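Local atomic coordinates of cell surface protein (Faecalibacterium prausnitzii A2-165, PDB entry 4GT6), a protein that is of unknown function but probably binds other proteins at the bacterial cell surface, this piece being the BspA-type leucine-rich repeat region in its N-terminal half. Residues F133-I144 with M155-T166; F201-I210 with I236-D244. All coordinates share one frame; numbering follows the deposited sequence. Where two conformers were deposited one is given.

Interaction 1: residues F133-I144 with M155-T166; sequences FHHCEELDTVTI and MFSYCYSLHTVT. With EDO (1,2-ethanediol), chain J.
His-135 lays a face of its imidazole over the CB of Tyr-158, which stands above the ring centre at 3.5 Å from the centroid in a CH-pi contact. The two rings themselves are nearly parallel but slid apart, with planes 25° from each other. His-135 ND1 donates to Glu-137 OE2 (2.8 Å), on the anti side of the carboxylate, and this bond fixes the turn of the imidazole. The carboxylate of Glu-137 in turn runs alongside Tyr-160, its CD 3.6 Å from Tyr-160 CE2. Were this imidazole exchanged for the methyl of an alanine, the Glu-137 carboxylate would probably lose its N-H partner and be freer to turn away from Tyr-160, and Tyr-158 CB would lose the ring face it packs on. His-134, in one of its two conformers, points the same way as Tyr-158 and meets it rim to rim, while Ser-157 CB sits over one face of the His-134 imidazole; ND1 of that ring is held by Glu-131.

Inside the coil, Phe-133 and Phe-156 lie side by side with near-parallel planes but little overlap, centroids 5.8 Å apart. Val-142 comes at Phe-156 from the opposite direction: with CG1 anti to the backbone N (chi1 168°), that methyl reaches Phe-156 CZ at 3.7 Å, and CG2 packs on Leu-162 CD1. Among the turns, Ser-161 OG donates to Glu-137 O (2.7 Å), and water 1 joins Cys-136 O and Leu-139 O to Ser-161 N.

These are successive coils of a leucine-rich repeat solenoid, joined by parallel strands 141-143 and 164-166, with Val-142 N bonded to Thr-164 O (3.1 Å). Phe-110 and Phe-112 of the preceding coil continue the aromatic rows beside Phe-133 and His-135, and Ile-144 leans on strand 127-128.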
loop_
_atom_site.group_PDB
_atom_site.type_symbol
_atom_site.label_atom_id
_atom_site.label_comp_id
_atom_site.label_asym_id
_atom_site.label_seq_id
_atom_site.Cartn_x
_atom_site.Cartn_y
_atom_site.Cartn_z
ATOM N N PHE A 133 1.769 -8.180 7.010
ATOM C CA PHE A 133 2.928 -7.466 7.550
ATOM C C PHE A 133 2.685 -5.965 7.557
ATOM O O PHE A 133 3.634 -5.188 7.473
ATOM C CB PHE A 133 4.207 -7.835 6.755
ATOM C CG PHE A 133 4.550 -9.302 6.941
ATOM C CD1 PHE A 133 5.174 -9.746 8.107
ATOM C CD2 PHE A 133 4.201 -10.242 5.973
ATOM C CE1 PHE A 133 5.470 -11.100 8.291
ATOM C CE2 PHE A 133 4.478 -11.607 6.165
ATOM C CZ PHE A 133 5.070 -12.027 7.347
ATOM N N HIS A 134 1.414 -5.565 7.612
ATOM C CA HIS A 134 1.011 -4.156 7.619
ATOM C C HIS A 134 1.651 -3.458 8.846
ATOM O O HIS A 134 1.531 -3.956 9.963
ATOM C CB HIS A 134 -0.529 -4.081 7.637
ATOM C CG HIS A 134 -1.149 -2.717 7.507
ATOM N ND1 HIS A 134 -2.516 -2.575 7.320
ATOM C CD2 HIS A 134 -0.594 -1.483 7.577
ATOM C CE1 HIS A 134 -2.744 -1.274 7.273
ATOM N NE2 HIS A 134 -1.619 -0.575 7.428
ATOM N N HIS A 135 2.353 -2.319 8.628
ATOM C CA HIS A 135 3.028 -1.541 9.688
ATOM C C HIS A 135 4.176 -2.320 10.387
ATOM O O HIS A 135 4.489 -2.042 11.555
ATOM C CB HIS A 135 2.034 -0.985 10.731
ATOM C CG HIS A 135 1.572 0.409 10.415
ATOM N ND1 HIS A 135 2.420 1.499 10.567
ATOM C CD2 HIS A 135 0.381 0.843 9.938
ATOM C CE1 HIS A 135 1.712 2.560 10.195
ATOM N NE2 HIS A 135 0.478 2.216 9.810
ATOM N N CYS A 136 4.835 -3.249 9.661
ATOM C CA CYS A 136 6.054 -3.878 10.139
ATOM C C CYS A 136 7.173 -2.944 9.703
ATOM O O CYS A 136 7.891 -3.186 8.732
ATOM C CB CYS A 136 6.200 -5.298 9.614
ATOM S SG CYS A 136 5.052 -6.458 10.412
ATOM N N GLU A 137 7.275 -1.834 10.449
ATOM C CA GLU A 137 8.095 -0.653 10.174
ATOM C C GLU A 137 9.600 -0.861 10.200
ATOM O O GLU A 137 10.322 0.053 9.791
ATOM C CB GLU A 137 7.726 0.458 11.170
ATOM C CG GLU A 137 6.250 0.832 11.091
ATOM C CD GLU A 137 5.815 1.921 12.051
ATOM O OE1 GLU A 137 6.697 2.605 12.610
ATOM O OE2 GLU A 137 4.591 2.133 12.193
ATOM N N GLU A 138 10.085 -2.007 10.666
ATOM C CA GLU A 138 11.526 -2.250 10.680
ATOM C C GLU A 138 11.963 -3.396 9.738
ATOM O O GLU A 138 13.159 -3.646 9.636
ATOM C CB GLU A 138 12.024 -2.482 12.108
ATOM C CG GLU A 138 12.117 -1.155 12.842
ATOM C CD GLU A 138 12.773 -1.239 14.208
ATOM O OE1 GLU A 138 13.778 -1.976 14.348
ATOM O OE2 GLU A 138 12.300 -0.535 15.128
ATOM N N LEU A 139 11.043 -4.063 9.021
ATOM C CA LEU A 139 11.457 -5.066 8.015
ATOM C C LEU A 139 12.297 -4.338 6.943
ATOM O O LEU A 139 11.834 -3.307 6.456
ATOM C CB LEU A 139 10.242 -5.735 7.347
ATOM C CG LEU A 139 9.437 -6.720 8.162
ATOM C CD1 LEU A 139 8.259 -7.239 7.316
ATOM C CD2 LEU A 139 10.313 -7.900 8.645
ATOM N N ASP A 140 13.492 -4.843 6.596
ATOM C CA ASP A 140 14.340 -4.116 5.636
ATOM C C ASP A 140 14.319 -4.713 4.226
ATOM O O ASP A 140 14.310 -3.945 3.256
ATOM C CB ASP A 140 15.793 -3.982 6.149
ATOM C CG ASP A 140 16.561 -5.273 6.359
ATOM O OD1 ASP A 140 15.927 -6.348 6.380
ATOM O OD2 ASP A 140 17.800 -5.212 6.485
ATOM N N THR A 141 14.338 -6.037 4.095
ATOM C CA THR A 141 14.292 -6.718 2.797
ATOM C C THR A 141 13.403 -7.923 2.937
ATOM O O THR A 141 13.421 -8.577 3.994
ATOM C CB THR A 141 15.685 -7.148 2.278
ATOM O OG1 THR A 141 16.166 -8.238 3.063
ATOM C CG2 THR A 141 16.704 -6.012 2.220
ATOM N N VAL A 142 12.639 -8.223 1.891
ATOM C CA VAL A 142 11.742 -9.373 1.892
ATOM C C VAL A 142 11.881 -10.115 0.578
ATOM O O VAL A 142 11.865 -9.490 -0.482
ATOM C CB VAL A 142 10.261 -8.959 2.148
ATOM C CG1 VAL A 142 9.307 -10.119 1.859
ATOM C CG2 VAL A 142 10.060 -8.463 3.584
ATOM N N THR A 143 11.974 -11.440 0.651
ATOM C CA THR A 143 11.961 -12.296 -0.522
ATOM C C THR A 143 10.712 -13.163 -0.434
ATOM O O THR A 143 10.543 -13.920 0.525
ATOM C CB THR A 143 13.252 -13.133 -0.673
ATOM O OG1 THR A 143 14.361 -12.254 -0.835
ATOM C CG2 THR A 143 13.200 -14.074 -1.883
ATOM N N ILE A 144 9.837 -13.044 -1.429
ATOM C CA ILE A 144 8.621 -13.852 -1.519
ATOM C C ILE A 144 8.990 -15.089 -2.340
ATOM O O ILE A 144 9.478 -14.939 -3.464
ATOM C CB ILE A 144 7.422 -13.039 -2.091
ATOM C CG1 ILE A 144 7.060 -11.822 -1.187
ATOM C CG2 ILE A 144 6.201 -13.927 -2.346
ATOM C CD1 ILE A 144 6.607 -12.148 0.334
HETATM N N MSE A 155 -0.456 -5.952 2.193
HETATM C CA MSE A 155 0.512 -6.862 2.820
HETATM C C MSE A 155 1.679 -6.133 3.473
HETATM O O MSE A 155 2.020 -6.494 4.607
HETATM C CB MSE A 155 1.045 -7.923 1.854
HETATM C CG MSE A 155 2.117 -8.847 2.504
HETATM SE SE MSE A 155 2.534 -10.347 1.387
HETATM C CE MSE A 155 0.750 -10.902 1.249
ATOM N N PHE A 156 2.282 -5.137 2.816
ATOM C CA PHE A 156 3.394 -4.412 3.409
ATOM C C PHE A 156 3.099 -2.944 3.531
ATOM O O PHE A 156 4.043 -2.154 3.576
ATOM C CB PHE A 156 4.686 -4.605 2.586
ATOM C CG PHE A 156 5.126 -6.046 2.472
ATOM C CD1 PHE A 156 5.704 -6.704 3.556
ATOM C CD2 PHE A 156 4.967 -6.744 1.282
ATOM C CE1 PHE A 156 6.095 -8.051 3.453
ATOM C CE2 PHE A 156 5.390 -8.081 1.169
ATOM C CZ PHE A 156 5.927 -8.725 2.260
ATOM N N SER A 157 1.822 -2.560 3.664
ATOM C CA SER A 157 1.531 -1.134 3.829
ATOM C C SER A 157 2.288 -0.556 5.034
ATOM O O SER A 157 2.286 -1.170 6.108
ATOM C CB SER A 157 0.036 -0.891 4.014
ATOM O OG SER A 157 -0.703 -1.391 2.919
ATOM N N TYR A 158 2.952 0.612 4.838
ATOM C CA TYR A 158 3.666 1.359 5.891
ATOM C C TYR A 158 4.808 0.560 6.532
ATOM O O TYR A 158 5.209 0.817 7.679
ATOM C CB TYR A 158 2.683 1.915 6.955
ATOM C CG TYR A 158 1.579 2.693 6.278
ATOM C CD1 TYR A 158 1.857 3.871 5.582
ATOM C CD2 TYR A 158 0.282 2.194 6.220
ATOM C CE1 TYR A 158 0.863 4.547 4.879
ATOM C CE2 TYR A 158 -0.726 2.875 5.533
ATOM C CZ TYR A 158 -0.432 4.062 4.883
ATOM O OH TYR A 158 -1.405 4.746 4.193
ATOM N N CYS A 159 5.437 -0.303 5.734
ATOM C CA CYS A 159 6.688 -0.935 6.156
ATOM C C CYS A 159 7.760 0.071 5.784
ATOM O O CYS A 159 8.360 -0.003 4.708
ATOM C CB CYS A 159 6.874 -2.296 5.491
ATOM S SG CYS A 159 5.776 -3.565 6.166
ATOM N N TYR A 160 7.951 1.073 6.683
ATOM C CA TYR A 160 8.805 2.250 6.431
ATOM C C TYR A 160 10.271 1.978 6.143
ATOM O O TYR A 160 10.929 2.847 5.552
ATOM C CB TYR A 160 8.734 3.233 7.604
ATOM C CG TYR A 160 7.341 3.762 7.871
ATOM C CD1 TYR A 160 6.559 4.279 6.838
ATOM C CD2 TYR A 160 6.842 3.836 9.169
ATOM C CE1 TYR A 160 5.285 4.790 7.084
ATOM C CE2 TYR A 160 5.569 4.348 9.428
ATOM C CZ TYR A 160 4.795 4.821 8.381
ATOM O OH TYR A 160 3.554 5.354 8.633
ATOM N N SER A 161 10.800 0.828 6.563
ATOM C CA SER A 161 12.211 0.484 6.329
ATOM C C SER A 161 12.418 -0.449 5.149
ATOM O O SER A 161 13.564 -0.749 4.816
ATOM C CB SER A 161 12.800 -0.195 7.567
ATOM O OG SER A 161 12.665 0.656 8.685
ATOM N N LEU A 162 11.337 -0.965 4.581
ATOM C CA LEU A 162 11.384 -1.995 3.538
ATOM C C LEU A 162 11.836 -1.365 2.209
ATOM O O LEU A 162 11.060 -0.662 1.569
ATOM C CB LEU A 162 10.006 -2.683 3.425
ATOM C CG LEU A 162 9.855 -3.815 2.395
ATOM C CD1 LEU A 162 10.812 -4.981 2.699
ATOM C CD2 LEU A 162 8.414 -4.337 2.393
ATOM N N HIS A 163 13.093 -1.608 1.831
ATOM C CA HIS A 163 13.670 -0.957 0.643
ATOM C C HIS A 163 13.832 -1.893 -0.558
ATOM O O HIS A 163 14.068 -1.403 -1.668
ATOM C CB HIS A 163 15.011 -0.292 0.988
ATOM C CG HIS A 163 16.065 -1.252 1.455
ATOM N ND1 HIS A 163 16.771 -2.039 0.561
ATOM C CD2 HIS A 163 16.482 -1.536 2.713
ATOM C CE1 HIS A 163 17.611 -2.754 1.297
ATOM N NE2 HIS A 163 17.451 -2.509 2.597
ATOM N N THR A 164 13.767 -3.218 -0.340
ATOM C CA THR A 164 13.907 -4.192 -1.428
ATOM C C THR A 164 12.933 -5.336 -1.215
ATOM O O THR A 164 12.876 -5.906 -0.122
ATOM C CB THR A 164 15.364 -4.718 -1.534
ATOM O OG1 THR A 164 16.267 -3.626 -1.698
ATOM C CG2 THR A 164 15.562 -5.695 -2.693
ATOM N N VAL A 165 12.178 -5.680 -2.269
ATOM C CA VAL A 165 11.262 -6.820 -2.262
ATOM C C VAL A 165 11.518 -7.605 -3.530
ATOM O O VAL A 165 11.498 -7.031 -4.630
ATOM C CB VAL A 165 9.748 -6.485 -2.096
ATOM C CG1 VAL A 165 8.882 -7.754 -2.193
ATOM C CG2 VAL A 165 9.468 -5.799 -0.762
ATOM N N THR A 166 11.735 -8.905 -3.387
ATOM C CA THR A 166 11.907 -9.790 -4.534
ATOM C C THR A 166 10.623 -10.593 -4.701
ATOM O O THR A 166 10.230 -11.337 -3.794
ATOM C CB THR A 166 13.153 -10.665 -4.368
ATOM O OG1 THR A 166 14.276 -9.794 -4.244
ATOM C CG2 THR A 166 13.363 -11.637 -5.561
HETATM C C1 EDO J . 9.087 -4.700 -5.737
HETATM O O1 EDO J . 9.899 -5.403 -6.657
HETATM C C2 EDO J . 7.696 -5.352 -5.704
HETATM O O2 EDO J . 7.163 -5.364 -7.023
HETATM O O HOH W 1 9.700 -1.820 7.088
HETATM O O HOH W 2 14.627 -8.993 -1.726
#

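Interaction 2: residues F201-I210 with I236-D244. With EDO (1,2-ethanediol), chain G; EDO (1,2-ethanediol), chain H.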
loop_
_atom_site.group_PDB
_atom_site.type_symbol
_atom_site.label_atom_id
_atom_site.label_comp_id
_atom_site.label_asym_id
_atom_site.label_seq_id
_atom_site.Cartn_x
_atom_site.Cartn_y
_atom_site.Cartn_z
ATOM N N PHE A 201 1.495 1.020 -5.114
ATOM C CA PHE A 201 2.772 1.706 -4.959
ATOM C C PHE A 201 2.596 3.190 -4.579
ATOM O O PHE A 201 3.514 3.995 -4.770
ATOM C CB PHE A 201 3.612 1.552 -6.249
ATOM C CG PHE A 201 3.954 0.102 -6.507
ATOM C CD1 PHE A 201 4.888 -0.564 -5.711
ATOM C CD2 PHE A 201 3.299 -0.615 -7.505
ATOM C CE1 PHE A 201 5.191 -1.913 -5.939
ATOM C CE2 PHE A 201 3.599 -1.969 -7.734
ATOM C CZ PHE A 201 4.552 -2.605 -6.956
ATOM N N SER A 202 1.467 3.534 -3.940
ATOM C CA SER A 202 1.277 4.916 -3.484
ATOM C C SER A 202 2.240 5.210 -2.315
ATOM O O SER A 202 2.707 4.278 -1.637
ATOM C CB SER A 202 -0.169 5.161 -3.065
ATOM O OG SER A 202 -0.483 4.394 -1.906
ATOM N N GLU A 203 2.646 6.490 -2.168
ATOM C CA GLU A 203 3.556 6.924 -1.094
ATOM C C GLU A 203 4.905 6.143 -1.072
ATOM O O GLU A 203 5.461 5.908 -0.009
ATOM C CB GLU A 203 2.850 6.823 0.286
ATOM C CG GLU A 203 1.629 7.720 0.407
ATOM C CD GLU A 203 0.969 7.567 1.765
ATOM O OE1 GLU A 203 1.569 8.015 2.764
ATOM O OE2 GLU A 203 -0.095 6.920 1.845
ATOM N N CYS A 204 5.430 5.746 -2.237
ATOM C CA CYS A 204 6.739 5.097 -2.282
ATOM C C CYS A 204 7.763 6.204 -2.532
ATOM O O CYS A 204 8.231 6.422 -3.652
ATOM C CB CYS A 204 6.779 3.998 -3.332
ATOM S SG CYS A 204 5.883 2.501 -2.829
ATOM N N PHE A 205 8.089 6.918 -1.452
ATOM C CA PHE A 205 8.910 8.142 -1.488
ATOM C C PHE A 205 10.344 7.976 -1.995
ATOM O O PHE A 205 10.923 8.964 -2.446
ATOM C CB PHE A 205 8.972 8.799 -0.097
ATOM C CG PHE A 205 7.651 9.105 0.583
ATOM C CD1 PHE A 205 6.496 9.350 -0.165
ATOM C CD2 PHE A 205 7.573 9.213 1.971
ATOM C CE1 PHE A 205 5.281 9.635 0.466
ATOM C CE2 PHE A 205 6.349 9.487 2.602
ATOM C CZ PHE A 205 5.215 9.697 1.848
ATOM N N ALA A 206 10.931 6.779 -1.875
ATOM C CA ALA A 206 12.339 6.526 -2.246
ATOM C C ALA A 206 12.505 5.846 -3.613
ATOM O O ALA A 206 13.631 5.519 -3.988
ATOM C CB ALA A 206 12.992 5.644 -1.178
ATOM N N LEU A 207 11.411 5.612 -4.341
ATOM C CA LEU A 207 11.472 4.862 -5.589
ATOM C C LEU A 207 12.199 5.607 -6.720
ATOM O O LEU A 207 11.827 6.735 -7.049
ATOM C CB LEU A 207 10.048 4.505 -6.027
ATOM C CG LEU A 207 9.938 3.557 -7.200
ATOM C CD1 LEU A 207 10.523 2.179 -6.856
ATOM C CD2 LEU A 207 8.486 3.430 -7.617
ATOM N N SER A 208 13.232 4.994 -7.319
ATOM C CA SER A 208 13.913 5.668 -8.426
ATOM C C SER A 208 13.813 4.878 -9.725
ATOM O O SER A 208 13.782 5.495 -10.788
ATOM C CB SER A 208 15.376 5.957 -8.097
ATOM O OG SER A 208 16.110 4.775 -7.835
ATOM N N THR A 209 13.779 3.528 -9.663
ATOM C CA THR A 209 13.725 2.720 -10.883
ATOM C C THR A 209 12.606 1.692 -10.837
ATOM O O THR A 209 12.253 1.180 -9.777
ATOM C CB THR A 209 15.074 2.038 -11.167
ATOM O OG1 THR A 209 15.532 1.386 -9.988
ATOM C CG2 THR A 209 16.138 3.018 -11.667
ATOM N N ILE A 210 12.034 1.422 -12.009
ATOM C CA ILE A 210 10.942 0.486 -12.226
ATOM C C ILE A 210 11.279 -0.359 -13.430
ATOM O O ILE A 210 11.582 0.187 -14.500
ATOM C CB ILE A 210 9.590 1.247 -12.451
ATOM C CG1 ILE A 210 9.239 2.188 -11.260
ATOM C CG2 ILE A 210 8.440 0.247 -12.755
ATOM C CD1 ILE A 210 8.083 3.124 -11.523
ATOM N N ILE A 236 0.385 4.456 -13.751
ATOM C CA ILE A 236 0.101 4.097 -12.364
ATOM C C ILE A 236 1.230 4.473 -11.388
ATOM O O ILE A 236 0.917 4.750 -10.225
ATOM C CB ILE A 236 -0.350 2.618 -12.233
ATOM C CG1 ILE A 236 0.768 1.609 -12.513
ATOM C CG2 ILE A 236 -1.671 2.322 -13.092
ATOM C CD1 ILE A 236 0.355 0.161 -12.227
ATOM N N ARG A 237 2.516 4.533 -11.829
ATOM C CA ARG A 237 3.582 4.911 -10.906
ATOM C C ARG A 237 4.763 5.576 -11.620
ATOM O O ARG A 237 5.477 4.943 -12.404
ATOM C CB ARG A 237 4.090 3.683 -10.095
ATOM C CG ARG A 237 5.182 3.981 -9.072
ATOM C CD ARG A 237 4.642 4.707 -7.832
ATOM N NE ARG A 237 4.780 6.168 -7.947
ATOM C CZ ARG A 237 4.396 7.032 -7.012
ATOM N NH1 ARG A 237 3.759 6.608 -5.925
ATOM N NH2 ARG A 237 4.645 8.331 -7.156
ATOM N N TYR A 238 4.944 6.865 -11.332
ATOM C CA TYR A 238 6.108 7.640 -11.755
ATOM C C TYR A 238 7.076 7.602 -10.562
ATOM O O TYR A 238 6.633 7.869 -9.447
ATOM C CB TYR A 238 5.708 9.061 -12.142
ATOM C CG TYR A 238 6.874 9.892 -12.640
ATOM C CD1 TYR A 238 7.677 10.610 -11.751
ATOM C CD2 TYR A 238 7.134 10.014 -14.001
ATOM C CE1 TYR A 238 8.749 11.378 -12.206
ATOM C CE2 TYR A 238 8.185 10.801 -14.471
ATOM C CZ TYR A 238 8.989 11.481 -13.568
ATOM O OH TYR A 238 10.032 12.239 -14.032
ATOM N N PRO A 239 8.373 7.266 -10.741
ATOM C CA PRO A 239 9.259 7.108 -9.565
ATOM C C PRO A 239 9.531 8.444 -8.881
ATOM O O PRO A 239 9.965 9.379 -9.535
ATOM C CB PRO A 239 10.542 6.457 -10.128
ATOM C CG PRO A 239 10.396 6.427 -11.602
ATOM C CD PRO A 239 9.052 6.939 -12.014
ATOM N N SER A 240 9.184 8.554 -7.584
ATOM C CA SER A 240 9.288 9.823 -6.846
ATOM C C SER A 240 10.700 10.412 -6.807
ATOM O O SER A 240 10.839 11.628 -6.718
ATOM C CB SER A 240 8.791 9.644 -5.415
ATOM O OG SER A 240 7.384 9.447 -5.417
ATOM N N GLN A 241 11.735 9.564 -6.873
ATOM C CA GLN A 241 13.118 10.033 -6.833
ATOM C C GLN A 241 13.719 10.250 -8.228
ATOM O O GLN A 241 14.895 10.621 -8.330
ATOM C CB GLN A 241 13.987 9.081 -5.983
ATOM C CG GLN A 241 13.626 9.146 -4.496
ATOM C CD GLN A 241 13.903 10.504 -3.889
ATOM O OE1 GLN A 241 14.921 11.138 -4.159
ATOM N NE2 GLN A 241 13.016 10.979 -3.054
ATOM N N ARG A 242 12.911 10.120 -9.296
ATOM C CA ARG A 242 13.398 10.393 -10.663
ATOM C C ARG A 242 13.800 11.873 -10.755
ATOM O O ARG A 242 13.003 12.761 -10.436
ATOM C CB ARG A 242 12.326 10.023 -11.681
ATOM C CG ARG A 242 12.788 10.197 -13.095
ATOM C CD ARG A 242 11.873 9.435 -13.998
ATOM N NE ARG A 242 12.169 9.759 -15.392
ATOM C CZ ARG A 242 11.641 9.101 -16.409
ATOM N NH1 ARG A 242 10.786 8.113 -16.193
ATOM N NH2 ARG A 242 11.973 9.416 -17.653
ATOM N N GLU A 243 15.037 12.139 -11.182
ATOM C CA GLU A 243 15.583 13.503 -11.139
ATOM C C GLU A 243 15.238 14.439 -12.309
ATOM O O GLU A 243 15.550 15.630 -12.229
ATOM C CB GLU A 243 17.106 13.439 -10.971
ATOM C CG GLU A 243 17.479 12.824 -9.627
ATOM C CD GLU A 243 18.947 12.824 -9.249
ATOM O OE1 GLU A 243 19.709 13.655 -9.793
ATOM O OE2 GLU A 243 19.316 12.048 -8.339
ATOM N N ASP A 244 14.597 13.947 -13.375
ATOM C CA ASP A 244 14.282 14.815 -14.523
ATOM C C ASP A 244 13.369 15.978 -14.139
ATOM O O ASP A 244 12.317 15.754 -13.551
ATOM C CB ASP A 244 13.629 14.004 -15.650
ATOM C CG ASP A 244 14.506 12.849 -16.080
ATOM O OD1 ASP A 244 15.504 13.098 -16.791
ATOM O OD2 ASP A 244 14.303 11.743 -15.572
HETATM C C1 EDO G . -3.577 7.256 0.366
HETATM O O1 EDO G . -4.474 6.169 0.194
HETATM C C2 EDO G . -2.337 7.011 -0.528
HETATM O O2 EDO G . -1.621 5.898 -0.056
HETATM C C1 EDO H . 10.645 5.899 2.659
HETATM O O1 EDO H . 11.086 7.146 2.202
HETATM C C2 EDO H . 9.108 5.880 2.787
HETATM O O2 EDO H . 8.458 6.135 1.530
HETATM O O HOH W 3 7.381 6.641 -6.269
#
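Two type I turns, Cys-204 to Leu-207 and Pro-239 to Arg-242, are joined by a backbone bond from Gln-241 N to Leu-207 O (2.8 Å), with no strand pairing between the segments. Gln-241 adds a second tie: its chain, bent at chi2 (-64°), brings NE2 to Phe-205 O at 3.0 Å, nearly in line with that carbonyl.

Arg-237 slides its aliphatic part past Leu-207 in the opposite direction, CG 3.7 Å from Leu-207 CD2, while Ile-210 crosses it at about a right angle. Bends at chi2 and chi3 then fold the guanidinium back so that NE and NH2 both grip Tyr-238 O. From the other end NH1 donates to Phe-201 O (2.9 Å), which lies near the guanidinium plane, and also forms a salt bridge with Asp-262. Pro-239 CB rests 4.2 Å from Leu-207 CG, and water 3 links Cys-204 O to Ser-240 N over a guanidinium face.

A buried arginine thus serves backbone carbonyls on both segments, its charge probably balanced by Asp-262. The chemistry implies a junction built on polar bonds around a small apolar patch, joining the solenoid coil of 201-210 to the turn that follows strand 233-237.

How the interactions relate
Both interactions join stacked layers of one solenoid, and both combine buried side chains with others near the surface. Interaction 1 is the regular form: matching coils lie in register, bury about twice the area (1088 against 551 Å²), and repeat like against like in an aromatic and aliphatic interior, with a histidine-tyrosine cluster toward the surface. Interaction 2 lacks the strand pairing; between its two segments the chain runs out and back through the antiparallel strands 224-227 and 233-237, and a charged arginine and a glutamine do much of the joining. Their centres are about 16 Å apart, and they touch where Tyr-158 OH approaches Glu-203 OE2 at 3.5 Å, a weak link.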